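Local atomic coordinates of dnab-like replicative helicase (Bacillus phage SPP1, PDB entry 3BH0), a protein that probably unwinds double-stranded DNA in the 5'-3' direction during phage replication, using ATP hydrolysed by its RecA-like C-terminal domain. Residues Arg232-Arg237 and Leu244-Glu249; Asp188-Leu193 and Ser207-Asp212; Pro77-Thr82 and Asp267-Glu272. One frame throughout, in Å; residues are numbered along the deposited sequence.

Contact 1. Residues Arg232-Arg237 and Leu244-Glu249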
# COMPACT_ATOMS: atom_id res chain seq x y z
N ARG A 232 6.32 -15.27 -12.26
CA ARG A 232 5.68 -15.25 -13.59
C ARG A 232 4.98 -16.56 -13.89
O ARG A 232 4.31 -16.71 -14.90
CB ARG A 232 6.66 -14.82 -14.70
CG ARG A 232 7.79 -15.80 -15.04
CD ARG A 232 8.75 -15.18 -16.10
NE ARG A 232 8.12 -14.07 -16.86
CZ ARG A 232 8.37 -13.77 -18.13
NH1 ARG A 232 9.24 -14.47 -18.85
NH2 ARG A 232 7.75 -12.74 -18.71
N GLN A 233 5.13 -17.49 -12.96
CA GLN A 233 4.52 -18.80 -13.01
C GLN A 233 3.03 -18.73 -12.73
O GLN A 233 2.29 -19.67 -13.05
CB GLN A 233 5.19 -19.71 -11.98
CG GLN A 233 5.42 -21.11 -12.51
CD GLN A 233 6.09 -22.02 -11.49
OE1 GLN A 233 5.97 -21.84 -10.26
NE2 GLN A 233 6.80 -23.04 -12.00
N VAL A 234 2.60 -17.62 -12.14
CA VAL A 234 1.17 -17.34 -11.96
C VAL A 234 0.46 -17.47 -13.30
O VAL A 234 -0.66 -17.98 -13.38
CB VAL A 234 0.95 -15.90 -11.38
CG1 VAL A 234 -0.52 -15.52 -11.37
CG2 VAL A 234 1.55 -15.79 -9.99
N GLU A 235 1.15 -17.04 -14.36
CA GLU A 235 0.54 -16.87 -15.67
C GLU A 235 0.54 -18.13 -16.53
O GLU A 235 -0.27 -18.23 -17.46
CB GLU A 235 1.16 -15.65 -16.38
CG GLU A 235 0.87 -14.34 -15.60
CD GLU A 235 1.29 -13.07 -16.33
OE1 GLU A 235 1.82 -13.16 -17.46
OE2 GLU A 235 1.07 -11.97 -15.76
N GLN A 236 1.40 -19.09 -16.20
CA GLN A 236 1.31 -20.43 -16.81
C GLN A 236 0.48 -21.38 -15.95
O GLN A 236 0.82 -22.56 -15.78
CB GLN A 236 2.68 -21.01 -17.18
CG GLN A 236 2.63 -22.23 -18.16
CD GLN A 236 1.62 -22.06 -19.34
OE1 GLN A 236 2.02 -21.74 -20.46
NE2 GLN A 236 0.33 -22.28 -19.07
N ARG A 237 -0.62 -20.84 -15.42
CA ARG A 237 -1.68 -21.58 -14.75
C ARG A 237 -2.95 -21.28 -15.52
O ARG A 237 -3.02 -20.25 -16.21
CB ARG A 237 -1.86 -21.10 -13.31
CG ARG A 237 -1.06 -21.86 -12.28
CD ARG A 237 -1.53 -21.56 -10.85
NE ARG A 237 -0.98 -20.31 -10.31
CZ ARG A 237 -1.70 -19.39 -9.69
NH1 ARG A 237 -3.01 -19.56 -9.51
NH2 ARG A 237 -1.12 -18.29 -9.24
N LEU A 244 -0.64 -17.95 -2.21
CA LEU A 244 0.45 -17.70 -1.26
C LEU A 244 1.76 -18.35 -1.70
O LEU A 244 2.83 -17.78 -1.47
CB LEU A 244 0.07 -18.12 0.16
CG LEU A 244 -1.00 -17.28 0.86
CD1 LEU A 244 -1.45 -17.99 2.13
CD2 LEU A 244 -0.52 -15.88 1.18
N SER A 245 1.66 -19.51 -2.34
CA SER A 245 2.81 -20.19 -2.93
C SER A 245 3.51 -19.36 -4.04
O SER A 245 4.67 -19.63 -4.36
CB SER A 245 2.40 -21.57 -3.48
OG SER A 245 1.70 -21.45 -4.71
N ASP A 246 2.83 -18.37 -4.60
CA ASP A 246 3.43 -17.52 -5.65
C ASP A 246 4.56 -16.60 -5.16
O ASP A 246 5.34 -16.07 -5.95
CB ASP A 246 2.36 -16.71 -6.38
CG ASP A 246 1.44 -17.58 -7.20
OD1 ASP A 246 1.94 -18.56 -7.80
OD2 ASP A 246 0.22 -17.29 -7.24
N LEU A 247 4.64 -16.44 -3.84
CA LEU A 247 5.69 -15.62 -3.25
C LEU A 247 7.03 -16.39 -3.17
O LEU A 247 7.88 -16.08 -2.35
CB LEU A 247 5.25 -15.10 -1.87
CG LEU A 247 4.01 -14.18 -1.82
CD1 LEU A 247 3.31 -14.25 -0.46
CD2 LEU A 247 4.35 -12.75 -2.18
N ARG A 248 7.21 -17.36 -4.08
CA ARG A 248 8.31 -18.37 -4.05
C ARG A 248 9.68 -17.89 -3.60
O ARG A 248 10.20 -18.35 -2.58
CB ARG A 248 8.44 -19.09 -5.40
CG ARG A 248 9.21 -20.42 -5.34
CD ARG A 248 10.75 -20.27 -5.33
NE ARG A 248 11.40 -21.59 -5.33
CZ ARG A 248 12.71 -21.81 -5.17
NH1 ARG A 248 13.55 -20.80 -4.98
NH2 ARG A 248 13.17 -23.06 -5.19
N GLU A 249 10.26 -16.97 -4.38
CA GLU A 249 11.67 -16.58 -4.28
C GLU A 249 12.03 -15.85 -2.98
O GLU A 249 13.19 -15.45 -2.76
CB GLU A 249 12.08 -15.74 -5.51
CG GLU A 249 11.82 -16.41 -6.88
CD GLU A 249 10.45 -16.04 -7.50
OE1 GLU A 249 9.47 -15.82 -6.75
OE2 GLU A 249 10.36 -15.98 -8.75
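D246 meets V234 and R237 inside one long loop of the RecA-like ATPase domain, the connection from strand 223-228 to helix 252-256. Its place after that strand is consistent with the position of the L2 loop of RecA-type proteins, so a DNA-facing role is possible. Each side contributes a short 3-10 turn, one beginning at R232, the other 244-246, and the loop folds back so that the CA atoms of V234 and D246 stand 6.7 Å apart.

The D246 side chain can be followed outward. CB already lies 3.8 Å from V234 CG2. With its carboxylate carbon anti to the backbone carbonyl carbon (chi1 -68°), D246 points across at the valine, and the two side chains run at about a right angle. D246 CG comes to 3.3 Å from V234 CG2, and the methyl stands almost perpendicularly above the carboxylate carbon. The oxygens then diverge in role. OD1 is 3.6 Å from V234 CG2 and stays 3.4 Å from R237 NH2, whereas OD2 makes the salt bridge to R237 NH2 at 2.6 Å.

Guanidinium and carboxylate planes are 22° apart, yet the bridge uses one oxygen and one nitrogen, and OD2 approaches the guanidinium obliquely. The same OD2 accepts a hydrogen bond from the backbone N of M243, so two donors grip it where the side chain is buried, while L230 packs against D246 as well.

R237 gets its head group there through a bend at chi3 (-82°), and its NH1 is bonded to R241 O, which ties the guanidinium to the connection between the two segments. One face of that group is covered by its own segment: V234 O sits 3.7 Å above the guanidinium plane of R237, displaced toward the rim.

Contact 2. Residues Asp188-Leu193 and Ser207-Asp212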
# COMPACT_ATOMS: atom_id res chain seq x y z
N ASP A 188 7.49 1.32 -2.47
CA ASP A 188 7.32 0.92 -3.88
C ASP A 188 8.35 -0.09 -4.25
O ASP A 188 9.43 0.17 -4.80
CB ASP A 188 7.19 2.02 -4.93
CG ASP A 188 6.71 1.45 -6.31
OD1 ASP A 188 6.60 0.20 -6.50
OD2 ASP A 188 6.45 2.26 -7.23
N TYR A 189 7.90 -1.26 -3.87
CA TYR A 189 8.36 -2.57 -4.13
C TYR A 189 9.62 -3.05 -3.47
O TYR A 189 10.70 -2.49 -3.61
CB TYR A 189 7.88 -3.14 -5.48
CG TYR A 189 8.85 -3.56 -6.53
CD1 TYR A 189 9.40 -4.84 -6.51
CD2 TYR A 189 9.11 -2.74 -7.64
CE1 TYR A 189 10.25 -5.26 -7.52
CE2 TYR A 189 9.95 -3.16 -8.66
CZ TYR A 189 10.51 -4.42 -8.59
OH TYR A 189 11.36 -4.83 -9.58
N LEU A 190 9.36 -4.08 -2.66
CA LEU A 190 10.23 -4.63 -1.67
C LEU A 190 11.50 -5.23 -2.24
O LEU A 190 12.56 -5.09 -1.65
CB LEU A 190 9.45 -5.68 -0.86
CG LEU A 190 10.12 -6.54 0.22
CD1 LEU A 190 9.13 -6.78 1.34
CD2 LEU A 190 10.64 -7.87 -0.33
N GLN A 191 11.38 -5.86 -3.40
CA GLN A 191 12.47 -6.66 -3.97
C GLN A 191 13.53 -5.79 -4.63
O GLN A 191 14.50 -6.31 -5.20
CB GLN A 191 11.94 -7.70 -4.97
CG GLN A 191 11.17 -8.86 -4.33
CD GLN A 191 9.69 -8.55 -4.07
OE1 GLN A 191 9.17 -7.48 -4.42
NE2 GLN A 191 9.00 -9.51 -3.45
N LEU A 192 13.32 -4.48 -4.55
CA LEU A 192 14.26 -3.47 -5.00
C LEU A 192 15.13 -2.94 -3.84
O LEU A 192 16.14 -2.26 -4.06
CB LEU A 192 13.49 -2.30 -5.63
CG LEU A 192 13.63 -1.99 -7.13
CD1 LEU A 192 13.56 -3.25 -7.96
CD2 LEU A 192 12.62 -0.96 -7.62
N LEU A 193 14.73 -3.26 -2.60
CA LEU A 193 15.43 -2.76 -1.42
C LEU A 193 16.86 -3.30 -1.34
O LEU A 193 17.12 -4.43 -1.74
CB LEU A 193 14.67 -3.09 -0.13
CG LEU A 193 13.39 -2.30 0.15
CD1 LEU A 193 12.57 -2.94 1.27
CD2 LEU A 193 13.69 -0.85 0.47
N SER A 207 14.43 -12.63 2.84
CA SER A 207 14.07 -13.04 4.19
C SER A 207 14.45 -11.97 5.21
O SER A 207 13.60 -11.56 6.02
CB SER A 207 14.73 -14.38 4.53
OG SER A 207 14.10 -15.45 3.85
N GLN A 208 15.70 -11.52 5.16
CA GLN A 208 16.20 -10.44 6.04
C GLN A 208 15.41 -9.16 5.86
O GLN A 208 14.92 -8.60 6.84
CB GLN A 208 17.69 -10.16 5.82
CG GLN A 208 18.14 -8.77 6.34
CD GLN A 208 18.02 -7.67 5.27
OE1 GLN A 208 18.42 -7.87 4.12
NE2 GLN A 208 17.49 -6.52 5.65
N ILE A 209 15.25 -8.72 4.62
CA ILE A 209 14.42 -7.53 4.35
C ILE A 209 13.04 -7.66 5.00
O ILE A 209 12.55 -6.73 5.62
CB ILE A 209 14.28 -7.23 2.85
CG1 ILE A 209 15.63 -6.83 2.24
CG2 ILE A 209 13.22 -6.12 2.64
CD1 ILE A 209 15.67 -6.88 0.71
N SER A 210 12.43 -8.84 4.88
CA SER A 210 11.09 -9.09 5.42
C SER A 210 11.04 -9.02 6.96
O SER A 210 10.20 -8.31 7.53
CB SER A 210 10.55 -10.44 4.89
OG SER A 210 9.52 -10.97 5.72
N ARG A 211 11.94 -9.75 7.63
CA ARG A 211 12.03 -9.72 9.10
C ARG A 211 12.21 -8.31 9.61
O ARG A 211 11.51 -7.89 10.54
CB ARG A 211 13.18 -10.60 9.61
CG ARG A 211 12.89 -12.08 9.57
CD ARG A 211 13.99 -12.87 10.25
NE ARG A 211 15.30 -12.66 9.63
CZ ARG A 211 15.79 -13.43 8.67
NH1 ARG A 211 15.07 -14.45 8.24
NH2 ARG A 211 16.99 -13.19 8.14
N ASP A 212 13.14 -7.59 8.98
CA ASP A 212 13.49 -6.23 9.40
C ASP A 212 12.33 -5.24 9.21
O ASP A 212 12.12 -4.33 10.05
CB ASP A 212 14.79 -5.76 8.70
CG ASP A 212 16.03 -6.58 9.14
OD1 ASP A 212 15.89 -7.45 10.02
OD2 ASP A 212 17.14 -6.35 8.61
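I209 reaches L190 and L193 with no flat group between them; the planar side chains take no part in the apolar meeting. On one face of the Y189 ring rests L192 CG, 4.1 Å above the plane and nearer the ring's margin than its middle, and Q191 OE1 lies in plane at the ring's edge. That amide is held by its own bonds, OE1 to Q229 N and NE2 to S228 OG. Across the contact, the R211 guanidinium is folded back on its helix: S207 O lies over the centre of one face, with Q208 N nearer the rim. The Q208 amide donates nearly in its own plane through NE2 to D212 OD2 (3.0 Å, N-H...O 162°), meeting that oxygen from above the carboxylate plane, and its OE1 takes A196 N.

The segments belong to a beta-alpha-beta crossover of the RecA-like core, in which strand 183-188, helix 202-220 and strand 223-228 follow in order. D188, at the strand's end, is probably the Walker B aspartate, and the turn 190-192 leads on from it and packs against the helix.

The apolar meeting centres on I209 CG2, placed anti to the backbone N. This methyl lies 3.5 Å from L193 CD1 and 4.0 Å from L190 CG, touching both leucines; L190 and I209 run alongside with opposite headings. The other branch of I209 ends at CD1, 4.0 Å from L193 CB and 3.8 Å from L193 O. All three side chains are buried: L213 packs against both leucines, I167 against L193 and V164 against I209.

Contact 3. Residues Pro77-Thr82 and Asp267-Glu272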
# COMPACT_ATOMS: atom_id res chain seq x y z
N PRO A 77 2.37 -7.83 -13.00
CA PRO A 77 2.27 -6.54 -13.70
C PRO A 77 0.87 -6.28 -14.28
O PRO A 77 0.18 -7.22 -14.69
CB PRO A 77 3.29 -6.68 -14.84
CG PRO A 77 4.22 -7.74 -14.40
CD PRO A 77 3.43 -8.68 -13.57
N SER A 78 0.47 -5.02 -14.30
CA SER A 78 -0.76 -4.57 -14.96
C SER A 78 -2.05 -4.85 -14.20
O SER A 78 -3.13 -4.73 -14.78
CB SER A 78 -0.89 -5.16 -16.38
OG SER A 78 0.05 -4.59 -17.26
N MET A 79 -1.94 -5.25 -12.94
CA MET A 79 -3.13 -5.51 -12.13
C MET A 79 -3.63 -4.26 -11.39
O MET A 79 -4.72 -4.27 -10.83
CB MET A 79 -2.86 -6.62 -11.14
CG MET A 79 -2.34 -7.92 -11.76
SD MET A 79 -3.51 -8.83 -12.83
CE MET A 79 -3.04 -10.48 -12.39
N GLY A 80 -2.83 -3.19 -11.39
CA GLY A 80 -3.22 -1.92 -10.76
C GLY A 80 -2.50 -1.55 -9.46
O GLY A 80 -2.89 -0.58 -8.79
N LYS A 81 -1.44 -2.29 -9.15
CA LYS A 81 -0.67 -2.24 -7.90
C LYS A 81 -0.25 -0.84 -7.45
O LYS A 81 -0.49 -0.46 -6.31
CB LYS A 81 0.56 -3.14 -8.05
CG LYS A 81 1.40 -3.37 -6.81
CD LYS A 81 2.32 -4.59 -7.02
CE LYS A 81 3.45 -4.31 -8.00
NZ LYS A 81 3.92 -5.57 -8.65
N THR A 82 0.40 -0.10 -8.35
CA THR A 82 0.88 1.25 -8.05
C THR A 82 -0.29 2.22 -7.83
O THR A 82 -0.35 2.91 -6.81
CB THR A 82 1.83 1.80 -9.16
OG1 THR A 82 2.94 0.91 -9.31
CG2 THR A 82 2.37 3.19 -8.78
N ASP A 267 -9.83 -9.00 -16.63
CA ASP A 267 -9.91 -8.61 -18.04
C ASP A 267 -8.56 -8.36 -18.71
O ASP A 267 -8.49 -8.15 -19.92
CB ASP A 267 -10.93 -7.46 -18.28
CG ASP A 267 -10.53 -6.14 -17.63
OD1 ASP A 267 -9.39 -6.04 -17.11
OD2 ASP A 267 -11.34 -5.20 -17.64
N TYR A 268 -7.49 -8.38 -17.91
CA TYR A 268 -6.14 -8.47 -18.44
C TYR A 268 -5.92 -9.85 -19.06
O TYR A 268 -5.28 -9.96 -20.09
CB TYR A 268 -5.07 -8.22 -17.37
CG TYR A 268 -3.66 -8.24 -17.91
CD1 TYR A 268 -3.12 -7.13 -18.57
CD2 TYR A 268 -2.85 -9.38 -17.78
CE1 TYR A 268 -1.84 -7.13 -19.08
CE2 TYR A 268 -1.55 -9.40 -18.29
CZ TYR A 268 -1.05 -8.27 -18.94
OH TYR A 268 0.24 -8.25 -19.46
N TYR A 269 -6.46 -10.88 -18.42
CA TYR A 269 -6.22 -12.26 -18.81
C TYR A 269 -7.23 -12.84 -19.81
O TYR A 269 -6.84 -13.49 -20.79
CB TYR A 269 -6.12 -13.16 -17.57
CG TYR A 269 -4.86 -12.92 -16.77
CD1 TYR A 269 -3.60 -13.12 -17.34
CD2 TYR A 269 -4.93 -12.48 -15.46
CE1 TYR A 269 -2.44 -12.89 -16.61
CE2 TYR A 269 -3.78 -12.24 -14.73
CZ TYR A 269 -2.54 -12.45 -15.31
OH TYR A 269 -1.40 -12.23 -14.59
N ASP A 270 -8.52 -12.63 -19.56
CA ASP A 270 -9.55 -13.06 -20.48
C ASP A 270 -10.28 -11.83 -20.98
O ASP A 270 -10.88 -11.10 -20.20
CB ASP A 270 -10.51 -14.05 -19.80
CG ASP A 270 -11.88 -14.11 -20.47
OD1 ASP A 270 -12.01 -13.79 -21.68
OD2 ASP A 270 -12.85 -14.46 -19.77
N LYS A 271 -10.23 -11.61 -22.29
CA LYS A 271 -10.67 -10.33 -22.88
C LYS A 271 -12.19 -10.14 -22.98
O LYS A 271 -12.67 -9.04 -23.23
CB LYS A 271 -9.97 -10.09 -24.23
CG LYS A 271 -8.45 -10.30 -24.19
CD LYS A 271 -7.71 -9.14 -23.48
CE LYS A 271 -6.22 -9.46 -23.27
NZ LYS A 271 -5.47 -8.29 -22.71
N GLU A 272 -12.94 -11.22 -22.76
CA GLU A 272 -14.40 -11.12 -22.60
C GLU A 272 -14.82 -11.65 -21.24
O GLU A 272 -15.74 -12.47 -21.12
CB GLU A 272 -15.15 -11.84 -23.72
CG GLU A 272 -14.86 -11.30 -25.11
CD GLU A 272 -13.72 -12.07 -25.79
OE1 GLU A 272 -13.68 -13.31 -25.64
OE2 GLU A 272 -12.88 -11.44 -26.47
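S78 and M79 meet two consecutive tyrosines, Y268 and Y269, which bring segment 267-272, with its weakly bonded helical turn, against the turn leading into helix 81-93. That turn fits a P-loop (Walker A) pattern, as expected of this RecA-like helicase domain, with G80, K81 and T82 probably part of the nucleotide site.

In the first shell, S78 CB lies 3.5 Å from Y268 CE1, and the approach to the ring is oblique. S78 OG stays 3.7 Å from the same CE1, so the serine touches the tyrosine mainly through carbon. M79 makes a Met-aromatic contact: SD is 5.0 Å from the centroid of the Y269 ring, 58° off its normal, and 3.9 Å from Y269 CE2. The M79 methyl comes in at the edge of that ring, but its modelled spacing is too short to be trusted. The bend at chi2 (-67°) brings the sulfur there, since the CB of M79 does not itself point at the tyrosines.

Farther out, the two rings also lie against each other. Y268 CD2 sits 3.7 Å above one face of the Y269 ring, closer to its margin than its centre, while Y269 CE1 lies in plane at the edge of Y268. The polar partner of the Y269 hydroxyl is E235. M79 also packs on L263, Y264 and R265 of strand 259-265, and R265 NH1 bonds S78 O.

Beyond the tyrosines the segment holds its own polar bonds. D270 OD1 accepts E272 N in an Asx turn at 2.9 Å. K271 folds back, and its NZ donates to Y268 O at 3.1 Å, tilted 34° from the carbonyl plane.

In the fold
Contact 2 lies nearest the chain's centre, about 14 Å between centres, and is wholly apolar across its segments. Contacts 1 and 3, at about 20 and 18 Å, use different chemistry: a salt bridge on a buried aspartate inside one loop, and a partly buried sulfur and tyrosine meeting between parts far apart in sequence. Contacts 1 and 2 flank strand 223-228, contact 2 lying before it and contact 1 in the loop after it. Contact 3 closes a long loop enclosing both. It touches contact 1 by a probable hydrogen bond, Y269 OH to E235 OE2 (2.7 Å), and contact 2 where T82 OG1 packs near D188 OD2 (4.3 Å), joining the probable Walker A and B elements.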